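Side-chain contacts in caspase Nc subunit 1 (Drosophila melanogaster, PDB 2FP3), which acts as an initiator caspase, a cysteine protease in the cascade that executes apoptosis, including steroid-triggered cell death during insect metamorphosis: residues 117-122 with 161-166; 244-247 with 253-256; 260-265 with 277-282; 271-276 with 296-301. The protein carries 2 engineered substitutions. All coordinates share one frame; numbering follows the deposited sequence.

Contact 1: residues 117-122 with 161-166; sequences MVTSSS and KDHFQT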
loop_
_atom_site.group_PDB
_atom_site.type_symbol
_atom_site.label_atom_id
_atom_site.label_comp_id
_atom_site.label_asym_id
_atom_site.label_seq_id
_atom_site.Cartn_x
_atom_site.Cartn_y
_atom_site.Cartn_z
ATOM N N MET A 117 16.985 2.754 -0.335
ATOM C CA MET A 117 17.423 2.948 -1.707
ATOM C C MET A 117 16.277 3.553 -2.529
ATOM O O MET A 117 16.470 4.419 -3.392
ATOM C CB MET A 117 17.821 1.592 -2.288
ATOM C CG MET A 117 19.007 1.607 -3.228
ATOM S SD MET A 117 19.341 -0.060 -3.867
ATOM C CE MET A 117 19.973 -0.885 -2.394
ATOM N N VAL A 118 15.072 3.085 -2.251
ATOM C CA VAL A 118 13.910 3.559 -2.963
ATOM C C VAL A 118 13.529 4.974 -2.550
ATOM O O VAL A 118 13.379 5.846 -3.408
ATOM C CB VAL A 118 12.732 2.587 -2.767
ATOM C CG1 VAL A 118 11.439 3.213 -3.258
ATOM C CG2 VAL A 118 13.023 1.293 -3.535
ATOM N N THR A 119 13.404 5.217 -1.247
ATOM C CA THR A 119 13.018 6.543 -0.783
ATOM C C THR A 119 14.076 7.593 -1.060
ATOM O O THR A 119 13.770 8.779 -1.111
ATOM C CB THR A 119 12.640 6.543 0.715
ATOM O OG1 THR A 119 13.612 5.807 1.468
ATOM C CG2 THR A 119 11.279 5.897 0.907
ATOM N N SER A 120 15.316 7.157 -1.256
ATOM C CA SER A 120 16.411 8.070 -1.574
ATOM C C SER A 120 16.654 8.166 -3.085
ATOM O O SER A 120 17.533 8.909 -3.540
ATOM C CB SER A 120 17.694 7.609 -0.894
ATOM O OG SER A 120 17.764 8.132 0.417
ATOM N N SER A 121 15.865 7.416 -3.851
ATOM C CA SER A 121 15.996 7.377 -5.299
ATOM C C SER A 121 15.621 8.669 -6.015
ATOM O O SER A 121 14.772 9.443 -5.560
ATOM C CB SER A 121 15.132 6.250 -5.881
ATOM O OG SER A 121 13.791 6.681 -6.104
ATOM N N SER A 122 16.263 8.890 -7.150
ATOM C CA SER A 122 15.953 10.047 -7.960
ATOM C C SER A 122 14.473 9.901 -8.317
ATOM O O SER A 122 13.754 10.887 -8.427
ATOM C CB SER A 122 16.809 10.046 -9.235
ATOM O OG SER A 122 16.638 8.834 -9.960
ATOM N N LYS A 161 7.414 2.358 10.022
ATOM C CA LYS A 161 6.740 3.646 9.865
ATOM C C LYS A 161 7.713 4.806 10.035
ATOM O O LYS A 161 7.736 5.733 9.222
ATOM C CB LYS A 161 5.614 3.806 10.892
ATOM C CG LYS A 161 4.506 2.785 10.782
ATOM C CD LYS A 161 3.474 2.965 11.877
ATOM C CE LYS A 161 2.464 1.833 11.839
ATOM N NZ LYS A 161 1.344 2.035 12.797
ATOM N N ASP A 162 8.510 4.742 11.097
ATOM C CA ASP A 162 9.476 5.782 11.421
ATOM C C ASP A 162 10.409 6.121 10.278
ATOM O O ASP A 162 10.929 7.234 10.196
ATOM C CB ASP A 162 10.281 5.367 12.651
ATOM C CG ASP A 162 9.482 5.500 13.938
ATOM O OD1 ASP A 162 8.288 5.130 13.945
ATOM O OD2 ASP A 162 10.051 5.970 14.945
ATOM N N HIS A 163 10.623 5.169 9.383
ATOM C CA HIS A 163 11.494 5.431 8.257
ATOM C C HIS A 163 10.976 6.607 7.434
ATOM O O HIS A 163 11.742 7.279 6.750
ATOM C CB HIS A 163 11.605 4.199 7.367
ATOM C CG HIS A 163 12.463 4.419 6.162
ATOM N ND1 HIS A 163 11.951 4.809 4.945
ATOM C CD2 HIS A 163 13.810 4.389 6.013
ATOM C CE1 HIS A 163 12.943 5.012 4.097
ATOM N NE2 HIS A 163 14.082 4.765 4.720
ATOM N N PHE A 164 9.676 6.869 7.522
ATOM C CA PHE A 164 9.072 7.941 6.749
ATOM C C PHE A 164 8.998 9.295 7.427
ATOM O O PHE A 164 8.274 10.173 6.971
ATOM C CB PHE A 164 7.691 7.503 6.264
ATOM C CG PHE A 164 7.740 6.318 5.341
ATOM C CD1 PHE A 164 7.856 6.496 3.966
ATOM C CD2 PHE A 164 7.739 5.018 5.855
ATOM C CE1 PHE A 164 7.972 5.393 3.108
ATOM C CE2 PHE A 164 7.853 3.906 5.009
ATOM C CZ PHE A 164 7.969 4.096 3.633
ATOM N N GLN A 165 9.749 9.476 8.508
ATOM C CA GLN A 165 9.781 10.776 9.182
ATOM C C GLN A 165 10.513 11.727 8.228
ATOM O O GLN A 165 11.435 11.313 7.517
ATOM C CB GLN A 165 10.537 10.676 10.508
ATOM C CG GLN A 165 11.908 10.024 10.394
ATOM C CD GLN A 165 12.675 10.038 11.701
ATOM O OE1 GLN A 165 13.030 11.100 12.215
ATOM N NE2 GLN A 165 12.934 8.856 12.248
ATOM N N THR A 166 10.103 12.991 8.211
ATOM C CA THR A 166 10.704 13.984 7.322
ATOM C C THR A 166 12.232 13.937 7.283
ATOM O O THR A 166 12.842 14.127 6.231
ATOM C CB THR A 166 10.278 15.404 7.713
ATOM O OG1 THR A 166 10.942 15.783 8.923
ATOM C CG2 THR A 166 8.779 15.460 7.938
#
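T119 meets two aromatic rings, those of H163 and F164, and turns a different branch to each. Its OG1 is modelled at the edge of the H163 imidazole, but the ring is probably turned over and the approach is too close to trust in detail. The two side chains run past each other in opposite directions. OG1 has a secure partner elsewhere, the carbonyl of L115 one helical turn back. The methyl CG2 of T119 comes obliquely to the F164 ring, 4.0 Å from F164 CE1, and these two side chains cross at nearly a right angle. H163 CG is anti to the backbone N (chi1 178°). This lays an edge of the imidazole over the middle of one face of the F164 ring. Behind T119 the helix ends in a turn: V118 O accepts from S121 N at 3.0 Å and from S121 OG at 2.9 Å. S121 also caps the next helix through V124 N. F164 reaches on to L179 of strand 177-181. The three buried residues thus join the end of helix 108-119 to the turn at 162-165, in the region of helix 157-162. Both helices cover one face of the central sheet in the caspase fold.

Contact 2: residues 244-247 with 253-256; sequences VTHR and SWYI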
loop_
_atom_site.group_PDB
_atom_site.type_symbol
_atom_site.label_atom_id
_atom_site.label_comp_id
_atom_site.label_asym_id
_atom_site.label_seq_id
_atom_site.Cartn_x
_atom_site.Cartn_y
_atom_site.Cartn_z
ATOM N N VAL A 244 -7.964 -17.561 7.234
ATOM C CA VAL A 244 -8.515 -18.457 6.219
ATOM C C VAL A 244 -9.820 -17.878 5.672
ATOM O O VAL A 244 -10.751 -17.604 6.430
ATOM C CB VAL A 244 -8.787 -19.866 6.801
ATOM C CG1 VAL A 244 -9.292 -20.796 5.704
ATOM C CG2 VAL A 244 -7.515 -20.424 7.427
ATOM N N THR A 245 -9.880 -17.692 4.356
ATOM C CA THR A 245 -11.067 -17.133 3.710
ATOM C C THR A 245 -11.204 -17.643 2.277
ATOM O O THR A 245 -10.226 -18.083 1.673
ATOM C CB THR A 245 -10.999 -15.584 3.669
ATOM O OG1 THR A 245 -10.908 -15.073 5.004
ATOM C CG2 THR A 245 -12.236 -15.003 2.999
ATOM N N HIS A 246 -12.424 -17.590 1.744
ATOM C CA HIS A 246 -12.692 -18.017 0.374
ATOM C C HIS A 246 -12.249 -19.461 0.135
ATOM O O HIS A 246 -11.903 -19.835 -0.981
ATOM C CB HIS A 246 -11.979 -17.060 -0.596
ATOM C CG HIS A 246 -12.341 -17.256 -2.036
ATOM N ND1 HIS A 246 -11.861 -18.304 -2.791
ATOM C CD2 HIS A 246 -13.127 -16.527 -2.862
ATOM C CE1 HIS A 246 -12.334 -18.212 -4.021
ATOM N NE2 HIS A 246 -13.104 -17.142 -4.091
ATOM N N ARG A 247 -12.268 -20.264 1.194
ATOM C CA ARG A 247 -11.871 -21.672 1.140
ATOM C C ARG A 247 -10.417 -21.894 0.711
ATOM O O ARG A 247 -9.827 -22.927 1.028
ATOM C CB ARG A 247 -12.795 -22.467 0.204
ATOM C CG ARG A 247 -12.311 -22.552 -1.240
ATOM C CD ARG A 247 -13.085 -23.581 -2.045
ATOM N NE ARG A 247 -12.497 -23.790 -3.365
ATOM C CZ ARG A 247 -12.510 -22.889 -4.342
ATOM N NH1 ARG A 247 -13.085 -21.708 -4.152
ATOM N NH2 ARG A 247 -11.944 -23.165 -5.509
ATOM N N SER A 253 -5.224 -11.101 1.438
ATOM C CA SER A 253 -5.313 -11.339 0.002
ATOM C C SER A 253 -6.679 -10.898 -0.507
ATOM O O SER A 253 -6.798 -10.370 -1.611
ATOM C CB SER A 253 -5.099 -12.827 -0.307
ATOM O OG SER A 253 -3.804 -13.258 0.087
ATOM N N TRP A 254 -7.708 -11.116 0.309
ATOM C CA TRP A 254 -9.068 -10.733 -0.047
ATOM C C TRP A 254 -9.173 -9.210 0.023
ATOM O O TRP A 254 -9.840 -8.577 -0.796
ATOM C CB TRP A 254 -10.062 -11.383 0.916
ATOM C CG TRP A 254 -11.458 -11.381 0.402
ATOM C CD1 TRP A 254 -12.546 -10.806 0.987
ATOM C CD2 TRP A 254 -11.925 -11.977 -0.816
ATOM N NE1 TRP A 254 -13.664 -11.005 0.211
ATOM C CE2 TRP A 254 -13.311 -11.723 -0.901
ATOM C CE3 TRP A 254 -11.306 -12.703 -1.844
ATOM C CZ2 TRP A 254 -14.092 -12.166 -1.977
ATOM C CZ3 TRP A 254 -12.083 -13.144 -2.913
ATOM C CH2 TRP A 254 -13.461 -12.874 -2.969
ATOM N N TYR A 255 -8.503 -8.633 1.017
ATOM C CA TYR A 255 -8.461 -7.187 1.193
ATOM C C TYR A 255 -7.817 -6.587 -0.058
ATOM O O TYR A 255 -8.363 -5.674 -0.685
ATOM C CB TYR A 255 -7.608 -6.838 2.413
ATOM C CG TYR A 255 -7.340 -5.362 2.553
ATOM C CD1 TYR A 255 -8.257 -4.526 3.186
ATOM C CD2 TYR A 255 -6.169 -4.795 2.050
ATOM C CE1 TYR A 255 -8.015 -3.165 3.325
ATOM C CE2 TYR A 255 -5.917 -3.429 2.182
ATOM C CZ TYR A 255 -6.844 -2.622 2.826
ATOM O OH TYR A 255 -6.587 -1.280 3.013
ATOM N N ILE A 256 -6.647 -7.112 -0.414
ATOM C CA ILE A 256 -5.913 -6.654 -1.587
ATOM C C ILE A 256 -6.712 -6.780 -2.876
ATOM O O ILE A 256 -6.753 -5.847 -3.684
ATOM C CB ILE A 256 -4.600 -7.431 -1.761
ATOM C CG1 ILE A 256 -3.593 -6.975 -0.716
ATOM C CG2 ILE A 256 -4.031 -7.196 -3.149
ATOM C CD1 ILE A 256 -2.327 -7.778 -0.732
#
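H246 and W254 make the close part of this contact, and it is small. The CD2 corner of the H246 imidazole sits 3.5 Å from CZ3 of W254, on the far rim of the indole. It is 3.7 Å from the neighbouring CH2 of W254. The rings are inclined by 42° and their centroids, that of the imidazole and that of the six-membered indole ring, are 5.2 Å apart. This is an oblique aromatic meeting, neither a stack nor a T-shape. Both side chains have CG anti to the backbone N (chi1 -171° in H246 and -163° in W254), which sends each ring out from its own backbone to meet the other. The ND1 side of the imidazole is tied to D248 OD1. W254 also packs on V283 of helix 272-284 and makes a cation-pi contact with K286.

By its place in the fold, the loop between strand 233-237 and helix 251-266 probably corresponds to loop L3 of caspases, which in relatives helps form the substrate groove. Here H246 rests against the first turns of the helix that follows this loop.

The rest of the contact is looser. T245 is directed toward 253-256, but its side chain comes no nearer than 4.5 Å. Its OG1 makes a weak hydrogen bond back to V244 O at 2.9 Å. At the two ends of 244-247, V244 and R247 are exposed to solvent and do not touch 253-256.

Contact 3: residues 260-265 with 277-282; sequences CQVMAD and KKTSEA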
loop_
_atom_site.group_PDB
_atom_site.type_symbol
_atom_site.label_atom_id
_atom_site.label_comp_id
_atom_site.label_asym_id
_atom_site.label_seq_id
_atom_site.Cartn_x
_atom_site.Cartn_y
_atom_site.Cartn_z
ATOM N N CYS A 260 -7.973 -3.675 -5.240
ATOM C CA CYS A 260 -7.672 -3.488 -6.648
ATOM C C CYS A 260 -8.950 -3.406 -7.459
ATOM O O CYS A 260 -9.025 -2.641 -8.426
ATOM C CB CYS A 260 -6.800 -4.628 -7.162
ATOM S SG CYS A 260 -5.143 -4.659 -6.441
ATOM N N GLN A 261 -9.961 -4.184 -7.075
ATOM C CA GLN A 261 -11.224 -4.144 -7.805
ATOM C C GLN A 261 -11.838 -2.760 -7.668
ATOM O O GLN A 261 -12.195 -2.134 -8.670
ATOM C CB GLN A 261 -12.207 -5.201 -7.280
ATOM C CG GLN A 261 -11.661 -6.624 -7.302
ATOM C CD GLN A 261 -12.708 -7.677 -6.949
ATOM O OE1 GLN A 261 -13.465 -7.526 -5.986
ATOM N NE2 GLN A 261 -12.739 -8.760 -7.724
ATOM N N VAL A 262 -11.952 -2.287 -6.425
ATOM C CA VAL A 262 -12.527 -0.971 -6.129
ATOM C C VAL A 262 -11.704 0.146 -6.769
ATOM O O VAL A 262 -12.249 1.140 -7.248
ATOM C CB VAL A 262 -12.598 -0.720 -4.601
ATOM C CG1 VAL A 262 -13.122 0.695 -4.320
ATOM C CG2 VAL A 262 -13.492 -1.773 -3.945
ATOM N N MET A 263 -10.383 -0.010 -6.754
ATOM C CA MET A 263 -9.512 0.977 -7.365
ATOM C C MET A 263 -9.806 1.000 -8.869
ATOM O O MET A 263 -10.002 2.063 -9.451
ATOM C CB MET A 263 -8.042 0.609 -7.120
ATOM C CG MET A 263 -7.513 0.974 -5.744
ATOM S SD MET A 263 -7.316 2.768 -5.558
ATOM C CE MET A 263 -5.706 2.984 -6.329
ATOM N N ALA A 264 -9.857 -0.179 -9.483
ATOM C CA ALA A 264 -10.119 -0.297 -10.913
ATOM C C ALA A 264 -11.410 0.380 -11.354
ATOM O O ALA A 264 -11.451 1.016 -12.407
ATOM C CB ALA A 264 -10.153 -1.761 -11.314
ATOM N N ASP A 265 -12.465 0.250 -10.552
ATOM C CA ASP A 265 -13.746 0.844 -10.910
ATOM C C ASP A 265 -13.960 2.279 -10.446
ATOM O O ASP A 265 -14.747 3.010 -11.050
ATOM C CB ASP A 265 -14.896 -0.032 -10.399
ATOM C CG ASP A 265 -14.846 -1.462 -10.960
ATOM O OD1 ASP A 265 -14.660 -1.620 -12.191
ATOM O OD2 ASP A 265 -15.004 -2.425 -10.176
ATOM N N LYS A 277 -12.653 3.127 2.435
ATOM C CA LYS A 277 -13.877 2.822 3.168
ATOM C C LYS A 277 -14.677 1.812 2.345
ATOM O O LYS A 277 -15.229 0.866 2.900
ATOM C CB LYS A 277 -14.726 4.069 3.399
ATOM C CG LYS A 277 -14.173 5.046 4.429
ATOM C CD LYS A 277 -15.045 6.295 4.438
ATOM C CE LYS A 277 -14.337 7.502 5.005
ATOM N NZ LYS A 277 -13.165 7.914 4.227
ATOM N N LYS A 278 -14.719 2.009 1.027
ATOM C CA LYS A 278 -15.431 1.090 0.133
ATOM C C LYS A 278 -14.778 -0.280 0.218
ATOM O O LYS A 278 -15.454 -1.299 0.265
ATOM C CB LYS A 278 -15.370 1.568 -1.320
ATOM C CG LYS A 278 -16.726 1.692 -2.014
ATOM C CD LYS A 278 -17.473 0.369 -2.091
ATOM C CE LYS A 278 -18.879 0.577 -2.647
ATOM N NZ LYS A 278 -19.738 -0.630 -2.497
ATOM N N THR A 279 -13.453 -0.303 0.231
ATOM C CA THR A 279 -12.739 -1.562 0.327
ATOM C C THR A 279 -13.108 -2.259 1.637
ATOM O O THR A 279 -13.471 -3.437 1.642
ATOM C CB THR A 279 -11.219 -1.329 0.271
ATOM O OG1 THR A 279 -10.896 -0.653 -0.944
ATOM C CG2 THR A 279 -10.460 -2.644 0.319
ATOM N N SER A 280 -13.029 -1.517 2.741
ATOM C CA SER A 280 -13.341 -2.056 4.065
ATOM C C SER A 280 -14.782 -2.519 4.202
ATOM O O SER A 280 -15.068 -3.462 4.924
ATOM C CB SER A 280 -13.057 -1.013 5.139
ATOM O OG SER A 280 -13.617 -1.394 6.385
ATOM N N GLU A 281 -15.693 -1.842 3.525
ATOM C CA GLU A 281 -17.093 -2.203 3.588
ATOM C C GLU A 281 -17.298 -3.474 2.779
ATOM O O GLU A 281 -18.011 -4.390 3.193
ATOM C CB GLU A 281 -17.942 -1.089 2.993
ATOM C CG GLU A 281 -19.424 -1.375 3.032
ATOM C CD GLU A 281 -20.140 -0.800 1.841
ATOM O OE1 GLU A 281 -19.923 -1.306 0.714
ATOM O OE2 GLU A 281 -20.907 0.162 2.029
ATOM N N ALA A 282 -16.658 -3.511 1.615
ATOM C CA ALA A 282 -16.747 -4.643 0.703
ATOM C C ALA A 282 -16.177 -5.914 1.310
ATOM O O ALA A 282 -16.879 -6.912 1.458
ATOM C CB ALA A 282 -16.017 -4.316 -0.581
#
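Helices 251-266 and 272-284 lie side by side on one face of the caspase sheet, and V262 of the first fits against K278 and T279 of the second. The backbones come close here: the CA atoms of V262 and T279 are 6.5 Å apart. V262 divides its branches between two neighbours. CG1 is anti to the backbone N (chi1 177°) and lies 3.8 Å from CB of K278. CB of V262 is 4.0 Å from OG1 of T279, and CG2 of V262 is 4.1 Å from the same oxygen. V262 meets both side chains at a slant.

The T279 hydroxyl makes no hydrogen bond across the contact. It bonds to I275 O, one turn earlier in its own helix, so this buried oxygen is satisfied within the helix. Helix-helix packing of this sort joins two consecutive helices of the caspase domain. V262 and M263 both extend it by touching I275, while C260 and M263 face helix 82-95.

K278 touches V262 only near its root. The chain bends at chi2 (-61°), and the rest leads away from V262 to the exposed surface. There NZ of K278 forms a salt bridge to OE1 of E281 at 3.3 Å. The lysine nitrogen comes from the syn side of that oxygen, 18° out of the carboxylate plane.

Contact 4: residues 271-276 with 296-301; sequences DLEDIL and GAYDNL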
loop_
_atom_site.group_PDB
_atom_site.type_symbol
_atom_site.label_atom_id
_atom_site.label_comp_id
_atom_site.label_asym_id
_atom_site.label_seq_id
_atom_site.Cartn_x
_atom_site.Cartn_y
_atom_site.Cartn_z
ATOM N N ASP A 271 -11.590 9.776 -4.411
ATOM C CA ASP A 271 -10.379 9.919 -3.621
ATOM C C ASP A 271 -10.061 8.640 -2.840
ATOM O O ASP A 271 -10.953 7.835 -2.569
ATOM C CB ASP A 271 -10.523 11.130 -2.685
ATOM C CG ASP A 271 -11.573 10.929 -1.598
ATOM O OD1 ASP A 271 -11.224 10.416 -0.512
ATOM O OD2 ASP A 271 -12.750 11.282 -1.827
ATOM N N LEU A 272 -8.788 8.460 -2.491
ATOM C CA LEU A 272 -8.325 7.270 -1.770
ATOM C C LEU A 272 -9.088 6.892 -0.506
ATOM O O LEU A 272 -9.454 5.729 -0.329
ATOM C CB LEU A 272 -6.828 7.384 -1.425
ATOM C CG LEU A 272 -6.274 6.119 -0.746
ATOM C CD1 LEU A 272 -6.566 4.921 -1.616
ATOM C CD2 LEU A 272 -4.778 6.237 -0.485
ATOM N N GLU A 273 -9.324 7.851 0.379
ATOM C CA GLU A 273 -10.030 7.535 1.609
ATOM C C GLU A 273 -11.428 6.977 1.386
ATOM O O GLU A 273 -11.888 6.134 2.167
ATOM C CB GLU A 273 -10.065 8.738 2.546
ATOM C CG GLU A 273 -8.733 8.953 3.227
ATOM C CD GLU A 273 -8.802 9.933 4.374
ATOM O OE1 GLU A 273 -9.348 9.574 5.436
ATOM O OE2 GLU A 273 -8.305 11.061 4.215
ATOM N N ASP A 274 -12.093 7.425 0.323
ATOM C CA ASP A 274 -13.424 6.906 0.008
ATOM C C ASP A 274 -13.258 5.464 -0.461
ATOM O O ASP A 274 -14.019 4.570 -0.088
ATOM C CB ASP A 274 -14.076 7.733 -1.101
ATOM C CG ASP A 274 -14.958 8.838 -0.566
ATOM O OD1 ASP A 274 -14.754 9.272 0.585
ATOM O OD2 ASP A 274 -15.855 9.283 -1.305
ATOM N N ILE A 275 -12.238 5.248 -1.281
ATOM C CA ILE A 275 -11.952 3.929 -1.806
ATOM C C ILE A 275 -11.624 2.945 -0.683
ATOM O O ILE A 275 -12.065 1.802 -0.720
ATOM C CB ILE A 275 -10.797 4.012 -2.828
ATOM C CG1 ILE A 275 -11.341 4.603 -4.139
ATOM C CG2 ILE A 275 -10.177 2.637 -3.050
ATOM C CD1 ILE A 275 -10.279 4.921 -5.186
ATOM N N LEU A 276 -10.859 3.395 0.315
ATOM C CA LEU A 276 -10.494 2.541 1.449
ATOM C C LEU A 276 -11.733 2.183 2.258
ATOM O O LEU A 276 -11.851 1.063 2.731
ATOM C CB LEU A 276 -9.458 3.228 2.357
ATOM C CG LEU A 276 -8.044 3.399 1.791
ATOM C CD1 LEU A 276 -7.175 4.157 2.767
ATOM C CD2 LEU A 276 -7.434 2.044 1.497
ATOM N N GLY A 296 -11.602 -4.010 7.206
ATOM C CA GLY A 296 -10.598 -3.032 6.804
ATOM C C GLY A 296 -10.484 -1.816 7.706
ATOM O O GLY A 296 -11.473 -1.380 8.295
ATOM N N ALA A 297 -9.277 -1.260 7.807
ATOM C CA ALA A 297 -9.034 -0.090 8.650
ATOM C C ALA A 297 -7.778 0.675 8.224
ATOM O O ALA A 297 -6.916 0.129 7.547
ATOM C CB ALA A 297 -8.898 -0.530 10.111
ATOM N N TYR A 298 -7.675 1.943 8.610
ATOM C CA TYR A 298 -6.491 2.735 8.287
ATOM C C TYR A 298 -6.350 3.917 9.231
ATOM O O TYR A 298 -7.340 4.381 9.795
ATOM C CB TYR A 298 -6.545 3.254 6.842
ATOM C CG TYR A 298 -7.656 4.257 6.570
ATOM C CD1 TYR A 298 -8.931 3.836 6.174
ATOM C CD2 TYR A 298 -7.418 5.630 6.666
ATOM C CE1 TYR A 298 -9.933 4.760 5.865
ATOM C CE2 TYR A 298 -8.414 6.556 6.370
ATOM C CZ TYR A 298 -9.665 6.120 5.966
ATOM O OH TYR A 298 -10.632 7.048 5.642
ATOM N N ASP A 299 -5.121 4.400 9.399
ATOM C CA ASP A 299 -4.872 5.556 10.255
ATOM C C ASP A 299 -4.525 6.767 9.408
ATOM O O ASP A 299 -3.673 6.693 8.512
ATOM C CB ASP A 299 -3.708 5.324 11.217
ATOM C CG ASP A 299 -3.809 4.026 11.964
ATOM O OD1 ASP A 299 -4.932 3.618 12.332
ATOM O OD2 ASP A 299 -2.747 3.422 12.192
ATOM N N ASN A 300 -5.181 7.884 9.702
ATOM C CA ASN A 300 -4.931 9.123 8.988
ATOM C C ASN A 300 -3.953 9.931 9.841
ATOM O O ASN A 300 -4.329 10.456 10.893
ATOM C CB ASN A 300 -6.235 9.900 8.806
ATOM C CG ASN A 300 -6.080 11.065 7.863
ATOM O OD1 ASN A 300 -5.101 11.799 7.943
ATOM N ND2 ASN A 300 -7.046 11.248 6.963
ATOM N N LEU A 301 -2.696 10.004 9.404
ATOM C CA LEU A 301 -1.679 10.750 10.138
ATOM C C LEU A 301 -1.436 12.070 9.422
ATOM O O LEU A 301 -0.521 12.202 8.607
ATOM C CB LEU A 301 -0.378 9.952 10.210
ATOM C CG LEU A 301 -0.473 8.494 10.668
ATOM C CD1 LEU A 301 0.924 7.874 10.712
ATOM C CD2 LEU A 301 -1.114 8.431 12.039
#
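The Y298 ring stands off its strand with CG between the backbone N and the carbonyl carbon (chi1 66°), and this carries it to L276 and E273 on the helix. E273 is extended beyond CG, which carries its carboxylate to the hydroxyl of Y298 and to N300. L276 CD1 lies over one face of the ring, 4.0 Å from its centroid, a CH-pi contact. The methyl is shifted a little toward the rim, and L276 CD1 is 3.8 Å from CG of Y298. L276 CB adds a second touch at CE1 of Y298, 3.9 Å away.

The polar end is gathered on E273 OE1. Y298 OH donates to E273 OE1 at 2.8 Å; E273 OE1 receives it on its anti lone pair, turned away from the other oxygen. The carboxylate stands almost upright to the ring, at 86°, while OE1 itself sits at the ring edge. N300 ND2 adds a weak bond to E273 OE1 at 3.2 Å. K277 NZ also bonds to Y298 OH; a positive charge there would be expected to favour the charged carboxylate.

In the caspase fold this joins helix 272-284 to strand 297-301. The strand pairs antiparallel with 233-237, and in caspase dimers its counterpart lies at the subunit interface. The axes of helix 272-276 and strand 297-301 are nearly antiparallel (153°) and approach to 10.0 Å. L276 continues inward to L234 and C236 of the sheet. At the helix start D271 is the N-cap: its OD1 accepts from D274 N at 3.2 Å. N300 OD1 is held by F303 N.

Contacts 2, 3 and 4 form a continuous group on the helices 251-266 and 272-284. Contact 1 belongs to other helices, and its centre lies across the middle of the chain from contacts 2 and 3, about 30 and 27 Å away. Contacts 3 and 4 are nearest neighbours, with centres about 11 Å apart. They share helix 272-284 and interlock: S280 OG probably bonds G296 O at 2.9 Å. Y255 links contact 2 to both, its OH lying 3.8 Å from L276 CD2. Contact 4 lies nearest the active site: the Y298 side chain is about 11 Å from that of A184, an engineered residue at the inferred active-site position. The other three lie away from it.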